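Local coordinates for 3-methylornithine synthase (Methanosarcina barkeri, PDB 3T7V), which converts L-lysine into (3R)-3-methyl-D-ornithine by radical rearrangement, using a [4Fe-4S] cluster and S-adenosylmethionine, in the biosynthesis of pyrrolysine, at residues 175-178 against 179-183; 183-187 against 188-192; 53-57 against 58-62; 325-328 against 329-333; 29-32 against 33-36. All coordinates share one frame; numbering follows the deposited sequence.

Interaction 1: 175-178 against 179-183. With SAM (S-adenosylmethionine), chain C; SF4 (iron/sulfur cluster), chain B.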
# COMPACT_ATOMS: atom_id res chain seq x y z
N THR A 175 9.59 18.23 0.10
CA THR A 175 8.62 19.16 0.64
C THR A 175 7.93 20.03 -0.40
O THR A 175 6.65 20.25 -0.30
CB THR A 175 9.23 19.93 1.82
OG1 THR A 175 10.52 20.42 1.43
CG2 THR A 175 9.46 18.93 2.91
N GLU A 176 8.71 20.34 -1.45
CA GLU A 176 8.21 21.16 -2.57
C GLU A 176 7.08 20.40 -3.29
O GLU A 176 6.09 20.96 -3.77
CB GLU A 176 9.34 21.45 -3.58
CG GLU A 176 10.68 21.90 -3.01
CD GLU A 176 10.68 23.36 -2.61
OE1 GLU A 176 11.51 24.13 -3.15
OE2 GLU A 176 9.84 23.73 -1.76
N LEU A 177 7.22 19.08 -3.40
CA LEU A 177 6.17 18.32 -4.04
C LEU A 177 5.02 17.97 -3.10
O LEU A 177 3.85 17.99 -3.52
CB LEU A 177 6.83 17.09 -4.62
CG LEU A 177 5.93 16.14 -5.36
CD1 LEU A 177 5.15 16.78 -6.57
CD2 LEU A 177 6.71 14.88 -5.83
N TYR A 178 5.33 17.63 -1.86
CA TYR A 178 4.27 17.20 -0.93
C TYR A 178 3.19 18.29 -0.84
O TYR A 178 1.98 17.94 -0.88
CB TYR A 178 4.91 16.98 0.44
CG TYR A 178 3.89 16.54 1.50
CD1 TYR A 178 3.23 17.48 2.27
CD2 TYR A 178 3.66 15.19 1.72
CE1 TYR A 178 2.33 17.10 3.29
CE2 TYR A 178 2.79 14.77 2.70
CZ TYR A 178 2.09 15.75 3.46
OH TYR A 178 1.29 15.28 4.54
N ARG A 179 3.56 19.56 -0.71
CA ARG A 179 2.51 20.56 -0.56
C ARG A 179 1.60 20.72 -1.80
O ARG A 179 0.48 21.25 -1.64
CB ARG A 179 3.19 21.94 -0.30
CG ARG A 179 4.08 22.41 -1.43
CD ARG A 179 4.99 23.59 -0.96
NE ARG A 179 4.16 24.75 -0.58
CZ ARG A 179 3.67 25.65 -1.47
NH1 ARG A 179 3.87 25.48 -2.79
NH2 ARG A 179 2.98 26.73 -1.06
N LYS A 180 2.04 20.26 -2.99
CA LYS A 180 1.18 20.28 -4.18
C LYS A 180 0.27 19.09 -4.29
O LYS A 180 -0.67 19.11 -5.10
CB LYS A 180 2.08 20.24 -5.50
CG LYS A 180 3.08 21.39 -5.58
CD LYS A 180 3.90 21.31 -6.93
CE LYS A 180 5.09 22.18 -7.03
NZ LYS A 180 5.30 21.92 -8.48
N LEU A 181 0.61 18.03 -3.54
CA LEU A 181 -0.12 16.76 -3.57
C LEU A 181 -1.11 16.66 -2.41
O LEU A 181 -2.33 16.66 -2.64
CB LEU A 181 0.87 15.56 -3.53
CG LEU A 181 1.82 15.48 -4.74
CD1 LEU A 181 2.77 14.28 -4.58
CD2 LEU A 181 1.05 15.50 -6.07
N ARG A 182 -0.60 16.58 -1.20
CA ARG A 182 -1.47 16.51 0.01
C ARG A 182 -1.78 17.92 0.45
O ARG A 182 -1.31 18.40 1.51
CB ARG A 182 -0.84 15.66 1.12
CG ARG A 182 -1.05 14.16 0.73
CD ARG A 182 -0.75 13.24 1.93
NE ARG A 182 -1.18 11.87 1.64
CZ ARG A 182 -2.45 11.47 1.70
NH1 ARG A 182 -3.38 12.20 2.30
NH2 ARG A 182 -2.79 10.26 1.32
N VAL A 183 -2.62 18.57 -0.34
CA VAL A 183 -2.89 20.03 -0.17
C VAL A 183 -3.48 20.29 1.20
O VAL A 183 -4.49 19.69 1.62
CB VAL A 183 -3.87 20.49 -1.28
CG1 VAL A 183 -4.18 21.95 -1.03
CG2 VAL A 183 -3.19 20.29 -2.62
N SAM C . -7.65 8.72 3.04
CA SAM C . -6.60 8.06 3.66
C SAM C . -5.26 8.55 3.31
O SAM C . -5.13 9.44 2.44
OXT SAM C . -4.28 8.12 4.02
CB SAM C . -6.37 6.83 3.13
CG SAM C . -6.42 6.57 1.68
SD SAM C . -4.89 5.77 1.04
CE SAM C . -5.51 4.20 0.51
C5' SAM C . -4.69 6.61 -0.52
C4' SAM C . -3.42 6.61 -0.95
O4' SAM C . -3.92 5.87 -2.23
C3' SAM C . -2.82 7.78 -1.10
O3' SAM C . -1.96 7.56 0.03
C2' SAM C . -2.06 7.30 -2.34
O2' SAM C . -0.72 6.78 -2.06
C1' SAM C . -2.89 6.27 -3.14
N9 SAM C . -3.62 6.97 -4.26
C8 SAM C . -4.67 7.85 -4.22
N7 SAM C . -4.95 8.25 -5.45
C5 SAM C . -4.09 7.60 -6.31
C6 SAM C . -3.88 7.68 -7.69
N6 SAM C . -4.60 8.48 -8.48
N1 SAM C . -2.96 6.88 -8.25
C2 SAM C . -2.18 6.06 -7.48
N3 SAM C . -2.27 6.03 -6.13
C4 SAM C . -3.26 6.80 -5.56
FE1 SF4 B . -6.94 9.86 1.31
FE2 SF4 B . -8.92 11.79 0.91
FE3 SF4 B . -7.88 10.62 -1.26
FE4 SF4 B . -6.42 12.34 0.11
S1 SF4 B . -8.34 12.85 -0.97
S2 SF4 B . -5.74 10.31 -0.63
S3 SF4 B . -7.04 12.00 2.24
S4 SF4 B . -9.10 9.59 0.31
O HOH W 1 5.79 23.71 -4.18

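Interaction 2: 183-187 against 188-192. With SAM (S-adenosylmethionine), chain C.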
# COMPACT_ATOMS: atom_id res chain seq x y z
N VAL A 183 -2.62 18.57 -0.34
CA VAL A 183 -2.89 20.03 -0.17
C VAL A 183 -3.48 20.29 1.20
O VAL A 183 -4.49 19.69 1.62
CB VAL A 183 -3.87 20.49 -1.28
CG1 VAL A 183 -4.18 21.95 -1.03
CG2 VAL A 183 -3.19 20.29 -2.62
N GLY A 184 -2.84 21.22 1.91
CA GLY A 184 -3.39 21.68 3.20
C GLY A 184 -3.08 20.76 4.38
O GLY A 184 -3.52 21.01 5.52
N GLN A 185 -2.33 19.66 4.12
CA GLN A 185 -2.04 18.73 5.18
C GLN A 185 -0.61 18.95 5.70
O GLN A 185 0.27 19.27 4.89
CB GLN A 185 -2.15 17.28 4.62
CG GLN A 185 -3.61 17.02 4.34
CD GLN A 185 -3.73 15.86 3.40
OE1 GLN A 185 -3.18 14.79 3.66
NE2 GLN A 185 -4.39 16.11 2.24
N SER A 186 -0.43 18.82 7.02
CA SER A 186 0.90 18.93 7.62
C SER A 186 1.80 17.80 7.06
O SER A 186 1.39 16.63 6.99
CB SER A 186 0.63 18.65 9.18
OG SER A 186 1.84 18.66 9.79
N PHE A 187 3.06 18.14 6.83
CA PHE A 187 4.02 17.13 6.48
C PHE A 187 4.37 16.34 7.77
O PHE A 187 4.31 15.07 7.79
CB PHE A 187 5.25 17.82 5.93
CG PHE A 187 6.29 16.83 5.43
CD1 PHE A 187 6.29 16.48 4.08
CD2 PHE A 187 7.23 16.29 6.30
CE1 PHE A 187 7.23 15.55 3.59
CE2 PHE A 187 8.21 15.40 5.82
CZ PHE A 187 8.20 15.03 4.47
N ASP A 188 4.69 17.03 8.85
CA ASP A 188 5.14 16.33 10.05
C ASP A 188 3.97 15.64 10.74
O ASP A 188 4.19 14.68 11.51
CB ASP A 188 5.84 17.32 11.00
CG ASP A 188 7.22 17.72 10.51
OD1 ASP A 188 7.81 17.02 9.65
OD2 ASP A 188 7.73 18.76 11.02
N GLY A 189 2.74 16.08 10.49
CA GLY A 189 1.57 15.45 11.15
C GLY A 189 1.57 13.95 10.85
O GLY A 189 1.23 13.13 11.70
N ARG A 190 1.80 13.60 9.56
CA ARG A 190 1.72 12.17 9.18
C ARG A 190 2.90 11.42 9.77
O ARG A 190 2.75 10.26 10.19
CB ARG A 190 1.63 11.91 7.65
CG ARG A 190 0.36 12.49 7.05
CD ARG A 190 0.26 12.41 5.56
NE ARG A 190 -0.14 11.09 5.07
CZ ARG A 190 -1.41 10.67 4.97
NH1 ARG A 190 -2.45 11.40 5.50
NH2 ARG A 190 -1.71 9.50 4.35
N VAL A 191 4.09 12.04 9.73
CA VAL A 191 5.26 11.44 10.33
C VAL A 191 5.01 11.17 11.82
O VAL A 191 5.31 10.01 12.33
CB VAL A 191 6.44 12.38 10.16
CG1 VAL A 191 7.63 11.85 10.94
CG2 VAL A 191 6.83 12.52 8.66
N ASN A 192 4.45 12.14 12.53
CA ASN A 192 4.25 12.02 13.96
C ASN A 192 3.19 10.98 14.31
O ASN A 192 3.28 10.29 15.36
CB ASN A 192 3.89 13.43 14.53
CG ASN A 192 5.10 14.34 14.56
OD1 ASN A 192 6.22 13.92 14.46
ND2 ASN A 192 4.85 15.63 14.63
N SAM C . -7.65 8.72 3.04
CA SAM C . -6.60 8.06 3.66
C SAM C . -5.26 8.55 3.31
O SAM C . -5.13 9.44 2.44
OXT SAM C . -4.28 8.12 4.02
CB SAM C . -6.37 6.83 3.13
CG SAM C . -6.42 6.57 1.68
SD SAM C . -4.89 5.77 1.04
CE SAM C . -5.51 4.20 0.51
C5' SAM C . -4.69 6.61 -0.52
C4' SAM C . -3.42 6.61 -0.95
O4' SAM C . -3.92 5.87 -2.23
C3' SAM C . -2.82 7.78 -1.10
O3' SAM C . -1.96 7.56 0.03
C2' SAM C . -2.06 7.30 -2.34
O2' SAM C . -0.72 6.78 -2.06
C1' SAM C . -2.89 6.27 -3.14
N9 SAM C . -3.62 6.97 -4.26
C8 SAM C . -4.67 7.85 -4.22
N7 SAM C . -4.95 8.25 -5.45
C5 SAM C . -4.09 7.60 -6.31
C6 SAM C . -3.88 7.68 -7.69
N6 SAM C . -4.60 8.48 -8.48
N1 SAM C . -2.96 6.88 -8.25
C2 SAM C . -2.18 6.06 -7.48
N3 SAM C . -2.27 6.03 -6.13
C4 SAM C . -3.26 6.80 -5.56
O HOH W 2 -2.65 14.13 6.34

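Interaction 3: 53-57 against 58-62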
# COMPACT_ATOMS: atom_id res chain seq x y z
N HIS A 53 15.56 -15.15 -0.46
CA HIS A 53 16.38 -15.49 0.69
C HIS A 53 15.60 -15.40 1.96
O HIS A 53 15.67 -16.29 2.81
CB HIS A 53 17.60 -14.62 0.74
CG HIS A 53 18.51 -14.95 1.91
ND1 HIS A 53 19.43 -15.97 1.86
CD2 HIS A 53 18.61 -14.40 3.16
CE1 HIS A 53 20.09 -16.03 3.03
NE2 HIS A 53 19.60 -15.09 3.83
N TYR A 54 14.83 -14.29 2.12
CA TYR A 54 14.10 -14.06 3.38
C TYR A 54 12.68 -14.59 3.39
O TYR A 54 12.13 -14.82 4.48
CB TYR A 54 14.09 -12.57 3.71
CG TYR A 54 15.44 -12.08 4.11
CD1 TYR A 54 16.00 -12.51 5.29
CD2 TYR A 54 16.15 -11.23 3.30
CE1 TYR A 54 17.27 -12.05 5.64
CE2 TYR A 54 17.44 -10.79 3.63
CZ TYR A 54 17.97 -11.24 4.81
OH TYR A 54 19.23 -10.83 5.19
N PHE A 55 12.09 -14.79 2.20
CA PHE A 55 10.66 -15.16 2.13
C PHE A 55 10.36 -16.39 1.32
O PHE A 55 9.20 -16.85 1.24
CB PHE A 55 9.79 -13.97 1.62
CG PHE A 55 9.88 -12.79 2.51
CD1 PHE A 55 9.10 -12.74 3.69
CD2 PHE A 55 10.80 -11.76 2.26
CE1 PHE A 55 9.20 -11.62 4.57
CE2 PHE A 55 10.89 -10.71 3.15
CZ PHE A 55 10.10 -10.58 4.28
N GLY A 56 11.41 -16.95 0.72
CA GLY A 56 11.18 -18.03 -0.24
C GLY A 56 10.22 -17.64 -1.35
O GLY A 56 10.21 -16.50 -1.80
N ASN A 57 9.41 -18.62 -1.76
CA ASN A 57 8.36 -18.43 -2.75
C ASN A 57 7.01 -18.20 -2.09
O ASN A 57 6.01 -18.39 -2.78
CB ASN A 57 8.25 -19.62 -3.71
CG ASN A 57 7.67 -20.87 -3.06
OD1 ASN A 57 7.81 -21.11 -1.85
ND2 ASN A 57 6.95 -21.66 -3.88
N ARG A 58 6.98 -17.77 -0.84
CA ARG A 58 5.75 -17.62 -0.09
C ARG A 58 5.29 -16.16 -0.10
O ARG A 58 6.07 -15.26 0.06
CB ARG A 58 5.88 -18.14 1.35
CG ARG A 58 6.39 -19.59 1.49
CD ARG A 58 5.57 -20.61 0.72
NE ARG A 58 4.34 -20.97 1.43
CZ ARG A 58 4.19 -21.89 2.40
NH1 ARG A 58 5.23 -22.64 2.84
NH2 ARG A 58 2.97 -22.05 2.92
N VAL A 59 3.99 -15.94 -0.31
CA VAL A 59 3.48 -14.60 -0.52
C VAL A 59 2.36 -14.38 0.49
O VAL A 59 1.56 -15.28 0.81
CB VAL A 59 2.89 -14.53 -1.99
CG1 VAL A 59 2.20 -13.17 -2.22
CG2 VAL A 59 3.99 -14.78 -3.01
N PHE A 60 2.24 -13.13 0.97
CA PHE A 60 1.16 -12.74 1.89
C PHE A 60 0.03 -12.12 1.07
O PHE A 60 0.27 -11.60 -0.03
CB PHE A 60 1.70 -11.75 2.94
CG PHE A 60 2.81 -12.30 3.78
CD1 PHE A 60 2.57 -13.39 4.58
CD2 PHE A 60 4.07 -11.73 3.73
CE1 PHE A 60 3.64 -13.94 5.35
CE2 PHE A 60 5.12 -12.21 4.56
CZ PHE A 60 4.86 -13.31 5.33
N LEU A 61 -1.19 -12.18 1.59
CA LEU A 61 -2.42 -11.76 0.86
C LEU A 61 -3.24 -10.82 1.74
O LEU A 61 -3.60 -11.17 2.87
CB LEU A 61 -3.27 -12.96 0.49
CG LEU A 61 -2.56 -14.02 -0.31
CD1 LEU A 61 -3.41 -15.30 -0.41
CD2 LEU A 61 -2.21 -13.48 -1.69
N ASN A 62 -3.53 -9.60 1.25
CA ASN A 62 -4.25 -8.56 2.06
C ASN A 62 -5.52 -8.19 1.33
O ASN A 62 -5.48 -7.79 0.13
CB ASN A 62 -3.32 -7.33 2.13
CG ASN A 62 -3.73 -6.28 3.17
OD1 ASN A 62 -4.54 -6.50 4.02
ND2 ASN A 62 -3.02 -5.13 3.11

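Interaction 4: 325-328 against 329-333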
# COMPACT_ATOMS: atom_id res chain seq x y z
N LYS A 325 -9.17 -16.07 -5.18
CA LYS A 325 -9.00 -17.35 -5.86
C LYS A 325 -8.21 -17.11 -7.21
O LYS A 325 -7.33 -17.94 -7.59
CB LYS A 325 -10.37 -18.02 -6.07
CG LYS A 325 -11.03 -18.51 -4.80
CD LYS A 325 -12.35 -19.17 -5.27
CE LYS A 325 -13.48 -19.23 -4.26
NZ LYS A 325 -13.38 -20.41 -3.37
N SER A 326 -8.46 -15.98 -7.90
CA SER A 326 -7.71 -15.70 -9.16
C SER A 326 -6.28 -15.36 -8.84
O SER A 326 -5.38 -15.71 -9.59
CB SER A 326 -8.30 -14.58 -9.99
OG SER A 326 -9.62 -14.83 -10.21
N VAL A 327 -6.07 -14.59 -7.77
CA VAL A 327 -4.70 -14.33 -7.32
C VAL A 327 -3.92 -15.61 -7.00
O VAL A 327 -2.79 -15.77 -7.50
CB VAL A 327 -4.68 -13.41 -6.07
CG1 VAL A 327 -3.27 -13.32 -5.41
CG2 VAL A 327 -5.11 -11.98 -6.42
N VAL A 328 -4.53 -16.54 -6.25
CA VAL A 328 -3.79 -17.73 -5.84
C VAL A 328 -3.52 -18.61 -7.07
O VAL A 328 -2.45 -19.23 -7.14
CB VAL A 328 -4.56 -18.46 -4.72
CG1 VAL A 328 -3.91 -19.84 -4.47
CG2 VAL A 328 -4.55 -17.66 -3.43
N ARG A 329 -4.47 -18.67 -7.99
CA ARG A 329 -4.28 -19.45 -9.26
C ARG A 329 -3.06 -18.89 -9.97
O ARG A 329 -2.23 -19.67 -10.48
CB ARG A 329 -5.52 -19.30 -10.16
CG ARG A 329 -5.36 -19.86 -11.57
CD ARG A 329 -6.65 -19.83 -12.41
NE ARG A 329 -6.41 -20.30 -13.78
CZ ARG A 329 -7.32 -20.35 -14.76
NH1 ARG A 329 -6.96 -20.80 -15.96
NH2 ARG A 329 -8.57 -19.94 -14.55
N ARG A 330 -2.97 -17.54 -10.08
CA ARG A 330 -1.85 -16.97 -10.82
C ARG A 330 -0.53 -17.22 -10.03
O ARG A 330 0.51 -17.47 -10.66
CB ARG A 330 -2.07 -15.47 -11.11
CG ARG A 330 -0.99 -14.84 -11.97
CD ARG A 330 -1.03 -15.33 -13.43
NE ARG A 330 -2.37 -15.05 -13.93
CZ ARG A 330 -2.70 -13.99 -14.68
NH1 ARG A 330 -1.78 -13.09 -15.01
NH2 ARG A 330 -3.96 -13.82 -15.09
N LEU A 331 -0.55 -17.11 -8.70
CA LEU A 331 0.71 -17.40 -7.94
C LEU A 331 1.17 -18.84 -8.25
O LEU A 331 2.38 -19.08 -8.36
CB LEU A 331 0.45 -17.34 -6.43
CG LEU A 331 0.07 -15.91 -6.03
CD1 LEU A 331 -0.21 -15.98 -4.53
CD2 LEU A 331 1.23 -14.95 -6.23
N GLU A 332 0.22 -19.80 -8.30
CA GLU A 332 0.59 -21.21 -8.58
C GLU A 332 1.34 -21.33 -9.94
O GLU A 332 2.42 -21.99 -10.05
CB GLU A 332 -0.65 -22.08 -8.53
CG GLU A 332 -0.23 -23.58 -8.61
CD GLU A 332 -1.39 -24.56 -8.72
OE1 GLU A 332 -2.27 -24.37 -9.62
OE2 GLU A 332 -1.42 -25.54 -7.94
N ILE A 333 0.79 -20.67 -10.96
CA ILE A 333 1.43 -20.59 -12.29
C ILE A 333 2.86 -20.03 -12.21
O ILE A 333 3.79 -20.50 -12.89
CB ILE A 333 0.55 -19.73 -13.22
CG1 ILE A 333 -0.65 -20.56 -13.66
CG2 ILE A 333 1.34 -19.18 -14.39
CD1 ILE A 333 -1.81 -19.75 -14.23

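Interaction 5: 29-32 against 33-36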
# COMPACT_ATOMS: atom_id res chain seq x y z
N ARG A 29 21.20 6.35 -7.65
CA ARG A 29 21.16 7.04 -8.93
C ARG A 29 21.32 6.11 -10.09
O ARG A 29 20.75 6.37 -11.16
CB ARG A 29 22.22 8.17 -9.02
CG ARG A 29 21.89 9.34 -8.15
CD ARG A 29 23.05 10.35 -8.20
NE ARG A 29 22.74 11.51 -7.35
CZ ARG A 29 22.06 12.56 -7.78
NH1 ARG A 29 21.56 12.62 -9.03
NH2 ARG A 29 21.90 13.62 -6.98
N THR A 30 22.26 5.15 -9.97
CA THR A 30 22.54 4.23 -11.04
C THR A 30 21.33 3.33 -11.30
O THR A 30 20.87 3.21 -12.45
CB THR A 30 23.74 3.43 -10.68
OG1 THR A 30 24.84 4.30 -10.45
CG2 THR A 30 24.07 2.36 -11.80
N LEU A 31 20.81 2.74 -10.22
CA LEU A 31 19.66 1.81 -10.36
C LEU A 31 18.42 2.51 -10.89
O LEU A 31 17.70 1.99 -11.80
CB LEU A 31 19.38 1.08 -9.02
CG LEU A 31 20.55 0.17 -8.58
CD1 LEU A 31 20.17 -0.48 -7.26
CD2 LEU A 31 20.89 -0.94 -9.56
N LEU A 32 18.20 3.73 -10.39
CA LEU A 32 17.04 4.48 -10.83
C LEU A 32 17.15 5.00 -12.25
O LEU A 32 16.16 5.41 -12.85
CB LEU A 32 16.69 5.59 -9.82
CG LEU A 32 16.19 5.07 -8.45
CD1 LEU A 32 16.18 6.24 -7.44
CD2 LEU A 32 14.78 4.39 -8.53
N SER A 33 18.36 5.04 -12.84
CA SER A 33 18.44 5.57 -14.21
C SER A 33 18.50 4.40 -15.23
O SER A 33 18.69 4.64 -16.40
CB SER A 33 19.57 6.59 -14.36
OG SER A 33 20.74 5.96 -14.01
N LEU A 34 18.33 3.14 -14.78
CA LEU A 34 18.43 2.01 -15.69
C LEU A 34 17.29 2.07 -16.71
O LEU A 34 16.15 2.38 -16.35
CB LEU A 34 18.42 0.64 -14.96
CG LEU A 34 19.54 0.28 -14.03
CD1 LEU A 34 19.15 -0.96 -13.24
CD2 LEU A 34 20.76 -0.06 -14.85
N GLU A 35 17.61 1.83 -17.97
CA GLU A 35 16.63 2.00 -19.04
C GLU A 35 16.56 0.74 -19.91
O GLU A 35 15.49 0.40 -20.45
CB GLU A 35 17.03 3.24 -19.87
CG GLU A 35 16.23 3.45 -21.15
CD GLU A 35 16.59 4.75 -21.85
OE1 GLU A 35 15.93 5.77 -21.54
OE2 GLU A 35 17.53 4.76 -22.69
N SER A 36 17.69 0.03 -20.03
CA SER A 36 17.77 -1.13 -20.98
C SER A 36 17.07 -2.36 -20.45
O SER A 36 17.02 -2.58 -19.24
CB SER A 36 19.22 -1.48 -21.32
OG SER A 36 19.89 -2.08 -20.23

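Interaction 1: 175-178 against 179-183
Where helix 175-181 runs out beside the S-adenosylmethionine (SAM) site, Y178 backs R182, which binds the cofactor. R182 lays its aliphatic stem across one face of the Y178 ring: CB sits 4.1 Å from the Y178 ring centroid, 23° off the normal, in a CH-pi contact shifted toward the rim that holds CZ and OH. The ring gets there because CG of Y178 stands anti to the backbone N (chi1 180°). The carbonyl oxygen of Y178 is gripped twice, by R182 N at 2.9 Å and by L181 N at 3.0 Å, the latter coming from above the carbonyl plane. In this radical SAM TIM barrel the extended R182 chain then reaches the cofactor, where NH2 donates to SAM O at 2.7 Å, the same carboxylate oxygen that binds an iron of the cluster. The bond from R182 NH2 to SAM O3' is weak, and E171 adds a salt bridge to NH2. Replacing Y178 by an alanine would probably leave the R182 stem without its supporting face, and the guanidinium freer to swing away from SAM. Elsewhere on the helix, L177 CG meets L181 CD1 at 3.7 Å. At the exposed start of the helix, a water bridges E176 O and R179 NH1, meeting the guanidinium at its edge and in its plane.

Interaction 2: 183-187 against 188-192
Q185 and R190 meet through a water rather than directly: the water donates to Q185 OE1 at 2.8 Å and accepts from R190 NH1 at 2.9 Å, lying in the guanidinium plane at its edge. Q185 OE1 also takes a bond from R182 NH1, so one amide oxygen ties together two arginines of the cofactor site. Next comes S186, the N-cap of helix 187-200. Its OG, turned anti to the backbone N (chi1 177°), accepts from G189 N at 2.8 Å; G189, with no side chain, leaves room for S186 CB at this close approach. F187 then opens the helix. Its ring edge receives D188 OD1 in plane, 3.5 Å from F187 CD2, while F187 CE2 lies 4.3 Å from V191 CG2, and its O takes a weak bond from R190 N. From the first turn, R190 bends at chi3 (79°) to send NH2 to SAM OXT, 2.9 Å away and nearly straight at 164°; its NE donates to Y169 O. A leucine in place of R190 would probably leave SAM OXT without this donor and the bridging water without one mate. With R182 on the other oxygen, the two arginines are likely to balance the cofactor's carboxylate charge and fix its orientation.

Interaction 3: 53-57 against 58-62
F55 and F60 set their side chains at about a right angle to each other across a tight turn. The touching atoms lie along one side of the F55 ring, whose CD1 and CE1 both come within 4.1 Å of CE2 of F60, so a single corner of the F60 ring leans on two atoms of its neighbour. In both phenylalanines CG is anti to the carbonyl carbon (chi1 -61° in F55 and -60° in F60), and the chain reversal between them brings the rings together. That reversal is a type II' beta turn from F55 to R58, closed by R58 N donating to F55 O at 3.2 Å. G56 occupies the second position with positive phi (55°), a conformation glycine adopts readily, and it is also where helix 37-55 breaks off. The turn delivers the chain straight into strand 58-68 of the parallel TIM-type barrel. At the end of the turn the side chains of N57 and R58 cross at a slant, N57 OD1 lying 3.4 Å from R58 CD while their amide and guanidinium planes stand steeply apart. Their polar ends bind elsewhere: N57 ND2 donates to G335 O, and the R58 chain, bent at chi2 and chi3, gives a bond from NH2 to P338 O. The backbone of N57 and V59 pairs with K337, and V59 also with A339, fastening the new strand to the chain near its C-terminus. F60 meets F344 and H109 edge-to-face besides F55, so its ring is wedged among aromatic neighbours.

Interaction 4: 325-328 against 329-333
L331 reaches back over V327 and V328 one turn earlier in helix 324-334, and its side chain can be followed atom by atom. CB lies 3.5 Å from V328 O and slightly farther from V327 O. CG comes closer to the backbone, 3.2 Å from V327 O, because it stands beside the backbone N and anti to the carbonyl carbon (chi1 -65°). At the tip, CD1 also passes V327 O and meets V327 CG1 at 4.1 Å; the two side chains lie side by side and point the same way, making one apolar ridge along the helix. The other methyl, CD2, approaches V59 CG2 of strand 58-68, 4.2 Å away. The same V327 O is the acceptor for L331 N at 2.9 Å, the donor lying in the carbonyl plane, so the carbonyl is gripped by the amide while the leucine branch packs beside it. This is an ordinary alpha-helical i to i+4 arrangement on the outer layer of the TIM-type barrel, and it repeats one residue on, where E332 N donates to V328 O at 3.0 Å. The ridge faces inward, V327 resting on L61 of strand 58-68, which V328 also touches; L331 reaches L290 of helix 278-291. Exposed R329 bonds through N to K325 O, and its extended chain carries the guanidinium away from the turn. S326 and R330 lie against helix 278-291: R330 N bonds to S326 O, and its bent side chain sends NH1 into a salt bridge with D284. S326 OG bonds to D321 just ahead of the helix.

Interaction 5: 29-32 against 33-36
S33 turns back on the carbonyls of R29 and T30 through hydrogen bonds. S33 N donates to T30 O at 3.1 Å from above the carbonyl plane, and makes a weak bond to R29 O as well. Its hydroxyl sits between the backbone N and the carbonyl carbon (chi1 59°), which puts OG 2.9 Å from R29 O and 3.2 Å from T30 O; its one proton could serve either. One residue on, L34 N donates to L31 O at 3.3 Å, again from above the carbonyl plane but with a fairly straight N-H (163°). K260 NZ of helix 258-268 hydrogen-bonds to L32 O and L34 O. The apolar contact is the pair L31 and L34, side by side and pointing the same way, with CD2 of L31 4.1 Å from CD1 of L34; both also pack on L43 of helix 37-55. The salt bridge is that of R29 with E217. Beyond these, S36, the N-cap of helix 37-55, hydrogen-bonds through OG to G39 N. Two i to i+3 backbone bonds, a serine folded back on the carbonyls of R29 and T30 and an N-cap serine make up a short helix-to-helix connector, which here joins helix 25-32 to helix 37-55.

Along the chain the order is interaction 5, 3, 1, 2 and 4. Interactions 1 and 2 share V183, lie about 10 Å apart between centres and both touch SAM; they join helices 175-181 and 187-200 into one side of the cofactor site. On the opposite side of the chain's centre, interactions 3 and 4 form a second pair, about 14 Å apart between centres, where strand 58-68 packs on helix 324-334. That strand pairs in parallel with 110-115, 296-300 and 337-338, so this pair lies where early and late parts of the chain meet in the barrel. Interaction 5 stands apart from all four, about 25 Å or more between centres; helix 37-55 links it to interaction 3.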